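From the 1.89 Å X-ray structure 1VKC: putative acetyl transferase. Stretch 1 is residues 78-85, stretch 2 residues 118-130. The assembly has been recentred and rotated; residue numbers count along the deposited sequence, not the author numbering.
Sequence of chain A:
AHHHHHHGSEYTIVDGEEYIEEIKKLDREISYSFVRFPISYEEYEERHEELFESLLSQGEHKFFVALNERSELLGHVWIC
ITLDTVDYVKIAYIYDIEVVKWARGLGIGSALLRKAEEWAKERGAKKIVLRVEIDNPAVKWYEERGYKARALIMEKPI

Stretch 1, residues 78-85: WICITLDT
Stretch 2 118-130: EWAKERGAKKIVL

Residues 78-83 form an extended strand that begins earlier in the chain, and residues 84 and 85 leave it as loop. The second stretch opens in a helix, also begun earlier, passes through a turn around Gly 124, and becomes extended again, with Ile 128 and Val 129 in strand conformation. No backbone hydrogen bond joins the two stretches. They meet through side chains, and 321 Å² of surface is buried, both sides summed. Two CA pairs fix the register: Ile 81 CA lies 7.4 Å from Ala 125 CA, and Asp 84 CA lies 8.7 Å from Lys 127 CA, so both segments advance together from the apolar part of the contact to the charged part.

Ile 81 gives up the most surface, 76 Å². Its phi/psi of -83/123 are those of a strand, and because side chains alternate along such a segment, Ile 79 (-113/139) and Ile 81 both point their CA-to-CB bonds toward the second stretch while Cys 80, between them, points away. Two beta-branched aliphatic residues on one side of a strand make a compact apolar surface. Ile 81 adopts chi1 m and chi2 m; Ile 79 adopts chi1 m and chi2 t.

That surface receives Trp 119, which contributes 65 Å² from the helix. With phi/psi of -66/-43, chi1 t and chi2 near 85°, it directs its indole at the strand, and the six-membered part of the ring reaches both isoleucines. Trp 119 CZ3 is 3.5 Å from Ile 81 CG1 and 3.8 Å from Ile 79 CG2, both approaching obliquely. A large, flat, largely apolar aromatic ring suits this place because its six-membered part can reach two alternate strand positions and bury apolar area against each. Beside it, Ile 81 CD1 packs 3.9 Å from Arg 123 CB; the arginine's CA-to-CB bond points toward the strand, but the end of its side chain leads away, so aliphatic carbon meets the isoleucine.

The helix closes with a Schellman motif. Gly 124 has phi/psi of 90/14, and Ala 125 N donates to Ala 120 O at 3.0 Å while Gly 124 N donates to Lys 121 O at 3.0 Å. A CB at these angles would be jammed against the carbonyl oxygen of Arg 123, which calls for glycine. Ala 125 then turns extended, at -68/147.

Beyond the turn the chemistry becomes ionic. Asp 84, covering 52 Å², has phi/psi of -74/131, chi1 t and chi2 near -88°. Lys 127, at -152/154, runs through chi angles m, t, m and t to bring its ammonium to the carboxylate. Lys 127 NZ lies 3.0 Å from Asp 84 OD2 in a salt bridge whose hydrogen bond is weak in geometry. A water reinforces the pair, donating to Asp 84 OD1 at 2.7 Å and accepting from Lys 127 NZ at 3.1 Å. Opposite charges suit this site because Asp 84 is buried, and an unpaired carboxylate would be costly there.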

# COMPACT_ATOMS: atom_id res chain seq x y z
N TRP A 78 -5.43 4.73 -17.80
CA TRP A 78 -5.54 3.46 -18.54
C TRP A 78 -6.84 3.50 -19.32
O TRP A 78 -7.90 3.58 -18.74
CB TRP A 78 -5.48 2.28 -17.54
CG TRP A 78 -5.60 0.88 -18.11
CD1 TRP A 78 -5.66 0.52 -19.43
CD2 TRP A 78 -5.65 -0.35 -17.37
NE1 TRP A 78 -5.78 -0.85 -19.55
CE2 TRP A 78 -5.76 -1.41 -18.30
CE3 TRP A 78 -5.61 -0.66 -16.00
CZ2 TRP A 78 -5.84 -2.76 -17.91
CZ3 TRP A 78 -5.69 -2.00 -15.60
CH2 TRP A 78 -5.81 -3.03 -16.55
N ILE A 79 -6.73 3.45 -20.66
CA ILE A 79 -7.86 3.51 -21.57
C ILE A 79 -8.03 2.19 -22.31
O ILE A 79 -7.04 1.59 -22.76
CB ILE A 79 -7.64 4.59 -22.65
CG1 ILE A 79 -7.14 5.89 -22.04
CG2 ILE A 79 -8.93 4.83 -23.46
CD1 ILE A 79 -6.40 6.73 -23.02
N CYS A 80 -9.29 1.78 -22.46
CA CYS A 80 -9.68 0.62 -23.26
C CYS A 80 -10.73 1.01 -24.29
O CYS A 80 -11.82 1.48 -23.92
CB CYS A 80 -10.29 -0.46 -22.35
SG CYS A 80 -10.67 -2.02 -23.17
N ILE A 81 -10.43 0.78 -25.57
CA ILE A 81 -11.41 0.99 -26.65
C ILE A 81 -12.28 -0.24 -26.76
O ILE A 81 -11.77 -1.35 -26.94
CB ILE A 81 -10.70 1.25 -28.02
CG1 ILE A 81 -9.84 2.52 -27.96
CG2 ILE A 81 -11.73 1.30 -29.17
CD1 ILE A 81 -10.61 3.80 -27.73
N THR A 82 -13.59 -0.07 -26.63
CA THR A 82 -14.52 -1.19 -26.66
C THR A 82 -15.87 -0.74 -27.19
O THR A 82 -15.97 0.37 -27.75
CB THR A 82 -14.61 -1.86 -25.24
OG1 THR A 82 -15.47 -3.00 -25.29
CG2 THR A 82 -15.27 -0.93 -24.23
N LEU A 83 -16.88 -1.61 -27.10
CA LEU A 83 -18.24 -1.26 -27.51
C LEU A 83 -19.15 -1.03 -26.34
O LEU A 83 -19.08 -1.73 -25.33
CB LEU A 83 -18.85 -2.33 -28.41
CG LEU A 83 -18.27 -2.44 -29.81
CD1 LEU A 83 -18.74 -3.75 -30.46
CD2 LEU A 83 -18.64 -1.24 -30.66
N ASP A 84 -20.05 -0.07 -26.48
CA ASP A 84 -21.01 0.26 -25.45
C ASP A 84 -22.10 -0.82 -25.37
O ASP A 84 -22.67 -1.20 -26.39
CB ASP A 84 -21.65 1.62 -25.75
CG ASP A 84 -22.31 2.22 -24.54
OD1 ASP A 84 -23.49 1.94 -24.30
OD2 ASP A 84 -21.70 3.01 -23.78
N THR A 85 -22.39 -1.30 -24.17
CA THR A 85 -23.35 -2.41 -23.99
C THR A 85 -24.80 -1.99 -24.18
O THR A 85 -25.68 -2.85 -24.21
CB THR A 85 -23.19 -3.07 -22.60
OG1 THR A 85 -23.34 -2.08 -21.57
CG2 THR A 85 -21.79 -3.62 -22.40
N GLU A 118 -8.72 13.11 -25.81
CA GLU A 118 -8.16 13.43 -27.13
C GLU A 118 -7.83 12.16 -27.92
O GLU A 118 -8.19 12.06 -29.10
CB GLU A 118 -6.94 14.34 -26.97
CG GLU A 118 -7.34 15.76 -26.55
CD GLU A 118 -6.20 16.60 -25.97
OE1 GLU A 118 -5.07 16.08 -25.78
OE2 GLU A 118 -6.45 17.81 -25.69
N TRP A 119 -7.19 11.18 -27.27
CA TRP A 119 -6.83 9.93 -27.91
C TRP A 119 -8.06 9.12 -28.29
O TRP A 119 -8.13 8.57 -29.38
CB TRP A 119 -5.90 9.12 -27.03
CG TRP A 119 -5.38 7.85 -27.68
CD1 TRP A 119 -4.29 7.73 -28.50
CD2 TRP A 119 -5.91 6.55 -27.53
NE1 TRP A 119 -4.13 6.42 -28.88
CE2 TRP A 119 -5.11 5.67 -28.29
CE3 TRP A 119 -6.99 6.01 -26.81
CZ2 TRP A 119 -5.36 4.30 -28.37
CZ3 TRP A 119 -7.24 4.65 -26.89
CH2 TRP A 119 -6.43 3.81 -27.67
N ALA A 120 -9.03 9.05 -27.37
CA ALA A 120 -10.30 8.38 -27.65
C ALA A 120 -10.95 8.93 -28.95
O ALA A 120 -11.38 8.17 -29.81
CB ALA A 120 -11.26 8.54 -26.41
N LYS A 121 -10.99 10.25 -29.08
CA LYS A 121 -11.55 10.89 -30.26
C LYS A 121 -10.80 10.44 -31.54
O LYS A 121 -11.44 10.15 -32.55
CB LYS A 121 -11.49 12.42 -30.11
CG LYS A 121 -12.55 13.18 -30.93
CD LYS A 121 -12.73 14.60 -30.36
CE LYS A 121 -13.75 15.41 -31.16
NZ LYS A 121 -13.85 16.82 -30.67
N GLU A 122 -9.47 10.40 -31.47
CA GLU A 122 -8.62 9.94 -32.61
C GLU A 122 -8.96 8.55 -33.06
O GLU A 122 -8.84 8.23 -34.24
CB GLU A 122 -7.15 9.90 -32.22
CG GLU A 122 -6.51 11.22 -31.95
CD GLU A 122 -5.08 11.08 -31.47
OE1 GLU A 122 -4.56 12.08 -30.94
OE2 GLU A 122 -4.48 9.98 -31.62
N ARG A 123 -9.33 7.70 -32.09
CA ARG A 123 -9.67 6.30 -32.38
C ARG A 123 -11.09 6.13 -32.89
O ARG A 123 -11.48 5.03 -33.24
CB ARG A 123 -9.48 5.42 -31.12
CG ARG A 123 -8.07 5.35 -30.60
CD ARG A 123 -7.15 4.42 -31.39
NE ARG A 123 -6.70 5.02 -32.64
CZ ARG A 123 -5.85 4.44 -33.49
NH1 ARG A 123 -5.50 5.08 -34.61
NH2 ARG A 123 -5.34 3.24 -33.24
N GLY A 124 -11.88 7.19 -32.89
CA GLY A 124 -13.27 7.11 -33.34
C GLY A 124 -14.26 6.78 -32.24
O GLY A 124 -15.41 6.46 -32.52
N ALA A 125 -13.86 6.89 -30.98
CA ALA A 125 -14.83 6.66 -29.88
C ALA A 125 -15.89 7.76 -29.86
O ALA A 125 -15.59 8.90 -30.20
CB ALA A 125 -14.12 6.59 -28.56
N LYS A 126 -17.12 7.41 -29.47
CA LYS A 126 -18.26 8.36 -29.37
C LYS A 126 -18.55 8.80 -27.93
O LYS A 126 -19.33 9.72 -27.70
CB LYS A 126 -19.54 7.71 -29.92
CG LYS A 126 -19.38 6.95 -31.23
CD LYS A 126 -18.89 7.83 -32.33
N LYS A 127 -17.94 8.11 -26.98
CA LYS A 127 -18.06 8.45 -25.57
C LYS A 127 -16.82 8.01 -24.85
O LYS A 127 -16.13 7.06 -25.30
CB LYS A 127 -19.25 7.72 -24.91
CG LYS A 127 -20.56 7.85 -25.61
CD LYS A 127 -21.74 7.35 -24.74
CE LYS A 127 -21.93 5.90 -24.78
NZ LYS A 127 -23.28 5.49 -24.17
N ILE A 128 -16.54 8.69 -23.74
CA ILE A 128 -15.69 8.19 -22.66
C ILE A 128 -16.61 7.70 -21.57
O ILE A 128 -17.57 8.39 -21.20
CB ILE A 128 -14.80 9.29 -22.05
CG1 ILE A 128 -14.01 10.00 -23.12
CG2 ILE A 128 -13.84 8.70 -21.01
CD1 ILE A 128 -14.55 11.28 -23.42
N VAL A 129 -16.32 6.51 -21.05
CA VAL A 129 -17.12 5.88 -20.00
C VAL A 129 -16.20 5.48 -18.87
O VAL A 129 -15.10 5.02 -19.11
CB VAL A 129 -17.85 4.64 -20.56
CG1 VAL A 129 -18.72 3.97 -19.50
CG2 VAL A 129 -18.68 5.05 -21.79
N LEU A 130 -16.64 5.67 -17.63
CA LEU A 130 -15.88 5.16 -16.49
C LEU A 130 -16.79 4.90 -15.29
O LEU A 130 -17.94 5.34 -15.26
CB LEU A 130 -14.71 6.10 -16.16
CG LEU A 130 -15.16 7.57 -15.93
CD1 LEU A 130 -15.49 7.79 -14.46
CD2 LEU A 130 -14.17 8.59 -16.39
O HOH W 1 -24.30 3.34 -22.12